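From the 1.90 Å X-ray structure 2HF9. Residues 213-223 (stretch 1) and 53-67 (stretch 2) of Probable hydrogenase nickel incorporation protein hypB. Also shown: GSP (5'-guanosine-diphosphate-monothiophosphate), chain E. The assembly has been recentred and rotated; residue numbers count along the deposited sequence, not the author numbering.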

ATOM      1  N   LYS A 213     -20.356 -12.202   8.360  1.00 11.09           N
ATOM      2  CA  LYS A 213     -20.828 -10.977   7.711  1.00 11.61           C
ATOM      3  C   LYS A 213     -20.271 -10.787   6.296  1.00 11.56           C
ATOM      4  O   LYS A 213     -20.936 -10.194   5.445  1.00 11.35           O
ATOM      5  CB  LYS A 213     -20.523  -9.743   8.573  1.00 11.91           C
ATOM      6  CG  LYS A 213     -21.079  -9.795  10.004  1.00 13.46           C
ATOM      7  CD  LYS A 213     -22.594 -10.002  10.047  1.00 16.49           C
ATOM      8  CE  LYS A 213     -23.360  -8.714   9.772  1.00 17.62           C
ATOM      9  NZ  LYS A 213     -24.840  -8.945   9.800  1.00 19.15           N
ATOM     10  N   VAL A 214     -19.058 -11.280   6.043  1.00 11.52           N
ATOM     11  CA  VAL A 214     -18.497 -11.231   4.685  1.00 11.38           C
ATOM     12  C   VAL A 214     -19.252 -12.217   3.788  1.00 11.46           C
ATOM     13  O   VAL A 214     -19.660 -11.867   2.681  1.00 11.29           O
ATOM     14  CB  VAL A 214     -16.967 -11.508   4.642  1.00 11.44           C
ATOM     15  CG1 VAL A 214     -16.423 -11.321   3.215  1.00 11.22           C
ATOM     16  CG2 VAL A 214     -16.217 -10.596   5.618  1.00 11.15           C
ATOM     17  N   LEU A 215     -19.445 -13.442   4.277  1.00 11.40           N
ATOM     18  CA  LEU A 215     -20.241 -14.441   3.560  1.00 11.80           C
ATOM     19  C   LEU A 215     -21.637 -13.911   3.251  1.00 11.95           C
ATOM     20  O   LEU A 215     -22.146 -14.100   2.147  1.00 12.19           O
ATOM     21  CB  LEU A 215     -20.341 -15.743   4.357  1.00 11.54           C
ATOM     22  CG  LEU A 215     -19.095 -16.623   4.444  1.00 11.66           C
ATOM     23  CD1 LEU A 215     -19.314 -17.729   5.470  1.00 11.78           C
ATOM     24  CD2 LEU A 215     -18.728 -17.214   3.084  1.00 11.40           C
ATOM     25  N   GLU A 216     -22.239 -13.240   4.230  1.00 12.14           N
ATOM     26  CA  GLU A 216     -23.545 -12.614   4.069  1.00 12.62           C
ATOM     27  C   GLU A 216     -23.547 -11.627   2.898  1.00 12.33           C
ATOM     28  O   GLU A 216     -24.458 -11.648   2.062  1.00 11.86           O
ATOM     29  CB  GLU A 216     -23.945 -11.896   5.360  1.00 12.96           C
ATOM     30  CG  GLU A 216     -25.320 -11.261   5.313  1.00 14.73           C
ATOM     31  CD  GLU A 216     -25.626 -10.449   6.555  1.00 17.89           C
ATOM     32  OE1 GLU A 216     -24.809 -10.455   7.502  1.00 20.01           O
ATOM     33  OE2 GLU A 216     -26.686  -9.800   6.585  1.00 19.25           O
ATOM     34  N   PHE A 217     -22.522 -10.777   2.843  1.00 11.91           N
ATOM     35  CA  PHE A 217     -22.378  -9.814   1.752  1.00 12.10           C
ATOM     36  C   PHE A 217     -22.275 -10.498   0.393  1.00 12.01           C
ATOM     37  O   PHE A 217     -22.923 -10.067  -0.561  1.00 11.74           O
ATOM     38  CB  PHE A 217     -21.173  -8.884   1.966  1.00 11.96           C
ATOM     39  CG  PHE A 217     -20.922  -7.951   0.809  1.00 12.19           C
ATOM     40  CD1 PHE A 217     -21.638  -6.762   0.692  1.00 12.61           C
ATOM     41  CD2 PHE A 217     -19.993  -8.275  -0.180  1.00 12.69           C
ATOM     42  CE1 PHE A 217     -21.424  -5.901  -0.386  1.00 12.26           C
ATOM     43  CE2 PHE A 217     -19.775  -7.417  -1.263  1.00 12.38           C
ATOM     44  CZ  PHE A 217     -20.495  -6.230  -1.364  1.00 12.11           C
ATOM     45  N   ILE A 218     -21.456 -11.547   0.308  1.00 12.15           N
ATOM     46  CA  ILE A 218     -21.282 -12.290  -0.945  1.00 12.60           C
ATOM     47  C   ILE A 218     -22.625 -12.846  -1.435  1.00 13.15           C
ATOM     48  O   ILE A 218     -23.003 -12.648  -2.598  1.00 12.95           O
ATOM     49  CB  ILE A 218     -20.229 -13.443  -0.822  1.00 12.58           C
ATOM     50  CG1 ILE A 218     -18.845 -12.917  -0.391  1.00 12.11           C
ATOM     51  CG2 ILE A 218     -20.138 -14.249  -2.125  1.00 12.16           C
ATOM     52  CD1 ILE A 218     -18.170 -11.959  -1.364  1.00 11.81           C
ATOM     53  N   GLU A 219     -23.345 -13.516  -0.537  1.00 13.85           N
ATOM     54  CA  GLU A 219     -24.620 -14.153  -0.873  1.00 14.67           C
ATOM     55  C   GLU A 219     -25.702 -13.150  -1.267  1.00 15.10           C
ATOM     56  O   GLU A 219     -26.415 -13.364  -2.250  1.00 14.83           O
ATOM     57  CB  GLU A 219     -25.100 -15.041   0.278  1.00 15.09           C
ATOM     58  CG  GLU A 219     -24.240 -16.283   0.507  1.00 16.51           C
ATOM     59  CD  GLU A 219     -24.558 -17.427  -0.447  1.00 17.96           C
ATOM     60  OE1 GLU A 219     -25.260 -17.214  -1.462  1.00 19.31           O
ATOM     61  OE2 GLU A 219     -24.098 -18.552  -0.177  1.00 18.58           O
ATOM     62  N   LYS A 220     -25.817 -12.067  -0.493  1.00 15.44           N
ATOM     63  CA  LYS A 220     -26.742 -10.971  -0.793  1.00 16.30           C
ATOM     64  C   LYS A 220     -26.468 -10.368  -2.171  1.00 16.34           C
ATOM     65  O   LYS A 220     -27.404 -10.099  -2.932  1.00 16.20           O
ATOM     66  CB  LYS A 220     -26.663  -9.886   0.287  1.00 16.13           C
ATOM     67  CG  LYS A 220     -27.648  -8.730   0.117  1.00 17.17           C
ATOM     68  CD  LYS A 220     -27.543  -7.748   1.278  1.00 17.66           C
ATOM     69  CE  LYS A 220     -28.546  -6.610   1.150  1.00 19.70           C
ATOM     70  NZ  LYS A 220     -28.113  -5.567   0.171  1.00 20.50           N
ATOM     71  N   SER A 221     -25.186 -10.173  -2.482  1.00 16.55           N
ATOM     72  CA  SER A 221     -24.759  -9.625  -3.772  1.00 16.89           C
ATOM     73  C   SER A 221     -25.166 -10.521  -4.939  1.00 17.40           C
ATOM     74  O   SER A 221     -25.632 -10.031  -5.972  1.00 17.17           O
ATOM     75  CB  SER A 221     -23.245  -9.401  -3.788  1.00 16.78           C
ATOM     76  OG  SER A 221     -22.864  -8.432  -2.831  1.00 15.85           O
ATOM     77  N   VAL A 222     -24.988 -11.830  -4.764  1.00 17.94           N
ATOM     78  CA  VAL A 222     -25.383 -12.815  -5.770  1.00 18.75           C
ATOM     79  C   VAL A 222     -26.889 -12.733  -6.028  1.00 19.39           C
ATOM     80  O   VAL A 222     -27.327 -12.659  -7.179  1.00 19.36           O
ATOM     81  CB  VAL A 222     -24.958 -14.257  -5.365  1.00 18.54           C
ATOM     82  CG1 VAL A 222     -25.532 -15.299  -6.327  1.00 18.93           C
ATOM     83  CG2 VAL A 222     -23.441 -14.375  -5.321  1.00 18.62           C
ATOM     84  N   LYS A 223     -27.676 -12.705  -4.955  1.00 20.29           N
ATOM     85  CA  LYS A 223     -29.131 -12.675  -5.087  1.00 21.30           C
ATOM     86  C   LYS A 223     -29.665 -11.388  -5.718  1.00 21.80           C
ATOM     87  O   LYS A 223     -30.702 -11.417  -6.375  1.00 21.91           O
ATOM     88  CB  LYS A 223     -29.815 -12.941  -3.739  1.00 21.56           C
ATOM     89  CG  LYS A 223     -29.555 -14.327  -3.122  1.00 22.74           C
ATOM     90  CD  LYS A 223     -30.058 -15.485  -3.994  1.00 24.23           C
ATOM     91  CE  LYS A 223     -28.905 -16.225  -4.667  1.00 24.45           C
ATOM     92  NZ  LYS A 223     -29.372 -17.080  -5.789  1.00 26.28           N
TER
HETATM   93  PG  GSP E 300      -0.730  -8.661  -1.019  1.00 11.07           P
HETATM   94  O3B GSP E 300      -1.262  -8.980   0.465  1.00  9.62           O
HETATM   95  S1G GSP E 300      -0.912  -6.980  -1.353  1.00 14.64           S
HETATM   96  O2G GSP E 300       0.759  -9.054  -1.029  1.00 11.12           O
HETATM   97  O3G GSP E 300      -1.504  -9.526  -2.028  1.00 11.07           O
HETATM   98  PB  GSP E 300      -2.753  -9.485   0.819  1.00  7.54           P
HETATM   99  O1B GSP E 300      -3.615  -8.303   1.025  1.00  6.95           O
HETATM  100  O2B GSP E 300      -3.302 -10.434  -0.167  1.00  6.70           O
HETATM  101  PA  GSP E 300      -2.316 -11.649   2.717  1.00  8.40           P
HETATM  102  O1A GSP E 300      -3.550 -12.456   2.563  1.00  7.61           O
HETATM  103  O2A GSP E 300      -1.167 -12.254   1.997  1.00  7.27           O
HETATM  104  O3A GSP E 300      -2.543 -10.112   2.291  1.00  7.92           O
HETATM  105  O5' GSP E 300      -2.032 -11.462   4.282  1.00  8.66           O
HETATM  106  C5' GSP E 300      -0.936 -10.695   4.740  1.00  9.19           C
HETATM  107  C4' GSP E 300      -0.476 -11.210   6.099  1.00  9.10           C
HETATM  108  O4' GSP E 300      -1.426 -10.892   7.102  1.00  8.82           O
HETATM  109  C3' GSP E 300      -0.297 -12.719   6.144  1.00  9.46           C
HETATM  110  O3' GSP E 300       0.850 -12.950   6.928  1.00 10.23           O
HETATM  111  C2' GSP E 300      -1.533 -13.220   6.859  1.00  9.52           C
HETATM  112  O2' GSP E 300      -1.285 -14.386   7.597  1.00 11.22           O
HETATM  113  C1' GSP E 300      -1.847 -12.062   7.786  1.00  8.75           C
HETATM  114  N9  GSP E 300      -3.263 -11.852   8.128  1.00  8.24           N
HETATM  115  C8  GSP E 300      -4.323 -11.639   7.280  1.00  8.37           C
HETATM  116  N7  GSP E 300      -5.426 -11.437   8.035  1.00  8.78           N
HETATM  117  C5  GSP E 300      -5.082 -11.501   9.343  1.00  8.34           C
HETATM  118  C6  GSP E 300      -5.810 -11.364  10.524  1.00  8.74           C
HETATM  119  O6  GSP E 300      -7.018 -11.136  10.487  1.00  7.63           O
HETATM  120  N1  GSP E 300      -5.158 -11.477  11.738  1.00  8.29           N
HETATM  121  C2  GSP E 300      -3.797 -11.733  11.779  1.00  8.22           C
HETATM  122  N2  GSP E 300      -3.175 -11.848  12.949  1.00  8.01           N
HETATM  123  N3  GSP E 300      -3.077 -11.865  10.606  1.00  8.10           N
HETATM  124  C4  GSP E 300      -3.717 -11.748   9.411  1.00  8.28           C
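Stretch 2 (53-67) LLIEKLIDNLKDKYK

Residues 213-223 are helical throughout, as the unbroken series of i to i+4 hydrogen bonds from Phe217 N to Lys213 O (3.1 Å) through Lys223 N to Glu219 O (3.1 Å) attests; the helix begins earlier in the chain and continues later. Stretch 2 enters as a helix already under way at Leu53, whose N donates to O1A of GSP at 2.9 Å, and is helical through Leu53 to Leu62. Farther on, Tyr66 N reaches Leu62 O at 2.8 Å, and phi/psi of -131/147° puts Tyr66 in an extended conformation. The two helix axes approach to 11.2 Å, and their N-to-C directions differ by 69° (signed crossing angle -69°), so the helices cross steeply. The backbones come nearest at Leu215 and Leu58, with CA atoms 7.3 Å apart.

Around this crossing the contact is aliphatic. Leu58, chi1 m and chi2 t, brings CD2 to 3.7 Å from Leu215 CD2, and Leu58 CD2 also lies 4.1 Å from both Val214 CG1 and Ile218 CG1. One turn earlier, Leu54 CD1 meets Val214 CG1 at 3.9 Å; one turn later, Leu62 directs its CA-to-CB bond toward stretch 1, placing CG 3.8 Å from Leu215 CD2 and CD1 3.8 Å from Ile218 CG2. The i, i+4 spacing of Leu54, Leu58 and Leu62 thus presents successive turns to the partner helix.

Further along stretch 1 the contact becomes polar. Glu219 starts sideways, but its m, m rotamer carries the carboxylate nearer: OE2 forms a salt bridge with Lys65 NZ at 2.8 Å, while OE1 accepts a very short hydrogen bond from Tyr66 OH at 2.5 Å, lying at the ring edge near its plane. Val222 CG1 packs 4.3 Å from Tyr66 CE2. In all, the contact buries 489 Å², both sides summed.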

ATOM      1  N   LEU A  53      -5.823 -14.099   1.867  1.00  7.50           N
ATOM      2  CA  LEU A  53      -6.347 -14.922   2.954  1.00  7.71           C
ATOM      3  C   LEU A  53      -7.878 -14.903   2.993  1.00  7.51           C
ATOM      4  O   LEU A  53      -8.504 -15.936   3.224  1.00  7.48           O
ATOM      5  CB  LEU A  53      -5.756 -14.507   4.302  1.00  7.82           C
ATOM      6  CG  LEU A  53      -5.978 -15.462   5.486  1.00  7.84           C
ATOM      7  CD1 LEU A  53      -5.581 -16.906   5.163  1.00  8.78           C
ATOM      8  CD2 LEU A  53      -5.222 -14.960   6.710  1.00  8.27           C
ATOM      9  N   LEU A  54      -8.474 -13.736   2.752  1.00  7.64           N
ATOM     10  CA  LEU A  54      -9.929 -13.613   2.665  1.00  7.74           C
ATOM     11  C   LEU A  54     -10.488 -14.439   1.509  1.00  7.89           C
ATOM     12  O   LEU A  54     -11.465 -15.175   1.679  1.00  7.82           O
ATOM     13  CB  LEU A  54     -10.353 -12.145   2.523  1.00  7.77           C
ATOM     14  CG  LEU A  54     -11.856 -11.859   2.377  1.00  8.18           C
ATOM     15  CD1 LEU A  54     -12.661 -12.402   3.567  1.00  7.99           C
ATOM     16  CD2 LEU A  54     -12.112 -10.368   2.185  1.00  7.22           C
ATOM     17  N   ILE A  55      -9.863 -14.313   0.340  1.00  8.00           N
ATOM     18  CA  ILE A  55     -10.286 -15.056  -0.850  1.00  8.32           C
ATOM     19  C   ILE A  55     -10.173 -16.569  -0.607  1.00  8.77           C
ATOM     20  O   ILE A  55     -11.093 -17.330  -0.938  1.00  8.74           O
ATOM     21  CB  ILE A  55      -9.506 -14.594  -2.116  1.00  8.43           C
ATOM     22  CG1 ILE A  55     -10.056 -13.251  -2.611  1.00  8.05           C
ATOM     23  CG2 ILE A  55      -9.580 -15.644  -3.234  1.00  8.20           C
ATOM     24  CD1 ILE A  55      -9.176 -12.544  -3.629  1.00  8.31           C
ATOM     25  N   GLU A  56      -9.062 -16.982   0.000  1.00  9.19           N
ATOM     26  CA  GLU A  56      -8.835 -18.385   0.372  1.00 10.10           C
ATOM     27  C   GLU A  56      -9.954 -18.913   1.261  1.00  9.76           C
ATOM     28  O   GLU A  56     -10.517 -19.973   0.989  1.00  9.63           O
ATOM     29  CB  GLU A  56      -7.491 -18.553   1.088  1.00 10.06           C
ATOM     30  CG  GLU A  56      -6.276 -18.436   0.186  1.00 11.40           C
ATOM     31  CD  GLU A  56      -4.980 -18.673   0.932  1.00 12.15           C
ATOM     32  OE1 GLU A  56      -4.300 -19.669   0.631  1.00 16.55           O
ATOM     33  OE2 GLU A  56      -4.646 -17.880   1.831  1.00 15.60           O
ATOM     34  N   LYS A  57     -10.276 -18.162   2.313  1.00  9.56           N
ATOM     35  CA  LYS A  57     -11.353 -18.534   3.230  1.00  9.83           C
ATOM     36  C   LYS A  57     -12.710 -18.575   2.533  1.00  9.69           C
ATOM     37  O   LYS A  57     -13.512 -19.477   2.785  1.00  9.72           O
ATOM     38  CB  LYS A  57     -11.399 -17.593   4.447  1.00  9.85           C
ATOM     39  CG  LYS A  57     -10.191 -17.693   5.381  1.00 10.82           C
ATOM     40  CD  LYS A  57     -10.116 -19.042   6.072  1.00 13.52           C
ATOM     41  CE  LYS A  57      -8.997 -19.086   7.098  1.00 15.04           C
ATOM     42  NZ  LYS A  57      -8.947 -20.433   7.744  1.00 16.47           N
ATOM     43  N   LEU A  58     -12.965 -17.601   1.658  1.00  9.53           N
ATOM     44  CA  LEU A  58     -14.204 -17.581   0.877  1.00  9.58           C
ATOM     45  C   LEU A  58     -14.343 -18.786  -0.055  1.00  9.81           C
ATOM     46  O   LEU A  58     -15.418 -19.394  -0.125  1.00  9.56           O
ATOM     47  CB  LEU A  58     -14.350 -16.272   0.099  1.00  9.75           C
ATOM     48  CG  LEU A  58     -14.657 -15.014   0.923  1.00  9.19           C
ATOM     49  CD1 LEU A  58     -14.580 -13.782   0.035  1.00  9.25           C
ATOM     50  CD2 LEU A  58     -16.018 -15.097   1.604  1.00  8.61           C
ATOM     51  N   ILE A  59     -13.266 -19.128  -0.762  1.00  9.87           N
ATOM     52  CA  ILE A  59     -13.234 -20.339  -1.593  1.00 10.33           C
ATOM     53  C   ILE A  59     -13.602 -21.579  -0.770  1.00 10.78           C
ATOM     54  O   ILE A  59     -14.544 -22.297  -1.112  1.00 10.66           O
ATOM     55  CB  ILE A  59     -11.859 -20.547  -2.282  1.00 10.07           C
ATOM     56  CG1 ILE A  59     -11.599 -19.440  -3.309  1.00  9.74           C
ATOM     57  CG2 ILE A  59     -11.792 -21.924  -2.973  1.00 10.55           C
ATOM     58  CD1 ILE A  59     -10.131 -19.291  -3.699  1.00  9.55           C
ATOM     59  N   ASP A  60     -12.869 -21.809   0.319  1.00 11.39           N
ATOM     60  CA  ASP A  60     -13.099 -22.965   1.197  1.00 12.17           C
ATOM     61  C   ASP A  60     -14.554 -23.101   1.634  1.00 12.43           C
ATOM     62  O   ASP A  60     -15.094 -24.207   1.698  1.00 12.17           O
ATOM     63  CB  ASP A  60     -12.221 -22.873   2.450  1.00 12.63           C
ATOM     64  CG  ASP A  60     -10.758 -23.120   2.163  1.00 13.82           C
ATOM     65  OD1 ASP A  60     -10.418 -23.454   1.013  1.00 15.99           O
ATOM     66  OD2 ASP A  60      -9.941 -22.978   3.098  1.00 16.38           O
ATOM     67  N   ASN A  61     -15.184 -21.971   1.932  1.00 12.58           N
ATOM     68  CA  ASN A  61     -16.500 -21.990   2.551  1.00 13.02           C
ATOM     69  C   ASN A  61     -17.673 -21.860   1.580  1.00 13.19           C
ATOM     70  O   ASN A  61     -18.822 -22.067   1.966  1.00 13.52           O
ATOM     71  CB  ASN A  61     -16.553 -20.976   3.703  1.00 13.09           C
ATOM     72  CG  ASN A  61     -15.692 -21.410   4.884  1.00 12.96           C
ATOM     73  OD1 ASN A  61     -16.047 -22.343   5.609  1.00 12.03           O
ATOM     74  ND2 ASN A  61     -14.539 -20.759   5.060  1.00 12.28           N
ATOM     75  N   LEU A  62     -17.375 -21.575   0.314  1.00 13.31           N
ATOM     76  CA  LEU A  62     -18.416 -21.403  -0.702  1.00 13.74           C
ATOM     77  C   LEU A  62     -18.340 -22.418  -1.843  1.00 13.93           C
ATOM     78  O   LEU A  62     -19.270 -22.510  -2.649  1.00 13.86           O
ATOM     79  CB  LEU A  62     -18.385 -19.978  -1.275  1.00 13.53           C
ATOM     80  CG  LEU A  62     -18.799 -18.818  -0.366  1.00 13.74           C
ATOM     81  CD1 LEU A  62     -18.421 -17.476  -1.003  1.00 12.88           C
ATOM     82  CD2 LEU A  62     -20.284 -18.870  -0.040  1.00 13.55           C
ATOM     83  N   LYS A  63     -17.249 -23.180  -1.905  1.00 14.29           N
ATOM     84  CA  LYS A  63     -17.013 -24.089  -3.041  1.00 15.23           C
ATOM     85  C   LYS A  63     -18.010 -25.251  -3.122  1.00 15.59           C
ATOM     86  O   LYS A  63     -18.157 -25.866  -4.178  1.00 15.59           O
ATOM     87  CB  LYS A  63     -15.569 -24.604  -3.063  1.00 15.16           C
ATOM     88  CG  LYS A  63     -15.163 -25.488  -1.895  1.00 16.52           C
ATOM     89  CD  LYS A  63     -13.680 -25.807  -1.968  1.00 18.80           C
ATOM     90  CE  LYS A  63     -13.287 -26.865  -0.956  1.00 20.06           C
ATOM     91  NZ  LYS A  63     -11.815 -27.101  -0.976  1.00 22.46           N
ATOM     92  N   ASP A  64     -18.691 -25.536  -2.014  1.00 15.99           N
ATOM     93  CA  ASP A  64     -19.727 -26.580  -1.978  1.00 16.86           C
ATOM     94  C   ASP A  64     -21.007 -26.130  -2.682  1.00 16.66           C
ATOM     95  O   ASP A  64     -21.803 -26.954  -3.137  1.00 16.72           O
ATOM     96  CB  ASP A  64     -20.038 -26.986  -0.532  1.00 17.12           C
ATOM     97  CG  ASP A  64     -20.578 -25.829   0.303  1.00 18.76           C
ATOM     98  OD1 ASP A  64     -19.781 -25.184   1.013  1.00 21.25           O
ATOM     99  OD2 ASP A  64     -21.796 -25.552   0.245  1.00 20.55           O
ATOM    100  N   LYS A  65     -21.183 -24.815  -2.765  1.00 16.47           N
ATOM    101  CA  LYS A  65     -22.391 -24.199  -3.292  1.00 16.60           C
ATOM    102  C   LYS A  65     -22.138 -23.566  -4.657  1.00 16.27           C
ATOM    103  O   LYS A  65     -23.036 -23.527  -5.500  1.00 16.03           O
ATOM    104  CB  LYS A  65     -22.889 -23.140  -2.305  1.00 16.81           C
ATOM    105  CG  LYS A  65     -24.257 -22.549  -2.602  1.00 18.32           C
ATOM    106  CD  LYS A  65     -24.740 -21.743  -1.407  1.00 20.27           C
ATOM    107  CE  LYS A  65     -25.997 -20.970  -1.728  1.00 21.95           C
ATOM    108  NZ  LYS A  65     -26.406 -20.107  -0.584  1.00 23.75           N
ATOM    109  N   TYR A  66     -20.915 -23.076  -4.865  1.00 15.73           N
ATOM    110  CA  TYR A  66     -20.561 -22.359  -6.092  1.00 15.38           C
ATOM    111  C   TYR A  66     -19.277 -22.879  -6.718  1.00 15.02           C
ATOM    112  O   TYR A  66     -18.355 -23.300  -6.015  1.00 14.60           O
ATOM    113  CB  TYR A  66     -20.373 -20.869  -5.809  1.00 15.60           C
ATOM    114  CG  TYR A  66     -21.576 -20.167  -5.236  1.00 16.22           C
ATOM    115  CD1 TYR A  66     -21.654 -19.877  -3.875  1.00 16.74           C
ATOM    116  CD2 TYR A  66     -22.637 -19.786  -6.056  1.00 16.87           C
ATOM    117  CE1 TYR A  66     -22.761 -19.222  -3.345  1.00 16.77           C
ATOM    118  CE2 TYR A  66     -23.746 -19.135  -5.538  1.00 16.95           C
ATOM    119  CZ  TYR A  66     -23.801 -18.856  -4.184  1.00 16.60           C
ATOM    120  OH  TYR A  66     -24.900 -18.212  -3.676  1.00 16.39           O
ATOM    121  N   LYS A  67     -19.222 -22.826  -8.044  1.00 14.55           N
ATOM    122  CA  LYS A  67     -17.980 -23.050  -8.776  1.00 14.52           C
ATOM    123  C   LYS A  67     -17.261 -21.707  -8.862  1.00 13.83           C
ATOM    124  O   LYS A  67     -17.820 -20.719  -9.344  1.00 13.65           O
ATOM    125  CB  LYS A  67     -18.265 -23.618 -10.167  1.00 14.84           C
ATOM    126  CG  LYS A  67     -18.922 -24.999 -10.142  1.00 16.45           C
ATOM    127  CD  LYS A  67     -19.524 -25.347 -11.492  1.00 19.75           C
ATOM    128  CE  LYS A  67     -20.477 -26.526 -11.392  1.00 21.30           C
ATOM    129  NZ  LYS A  67     -21.187 -26.734 -12.686  1.00 22.91           N
TER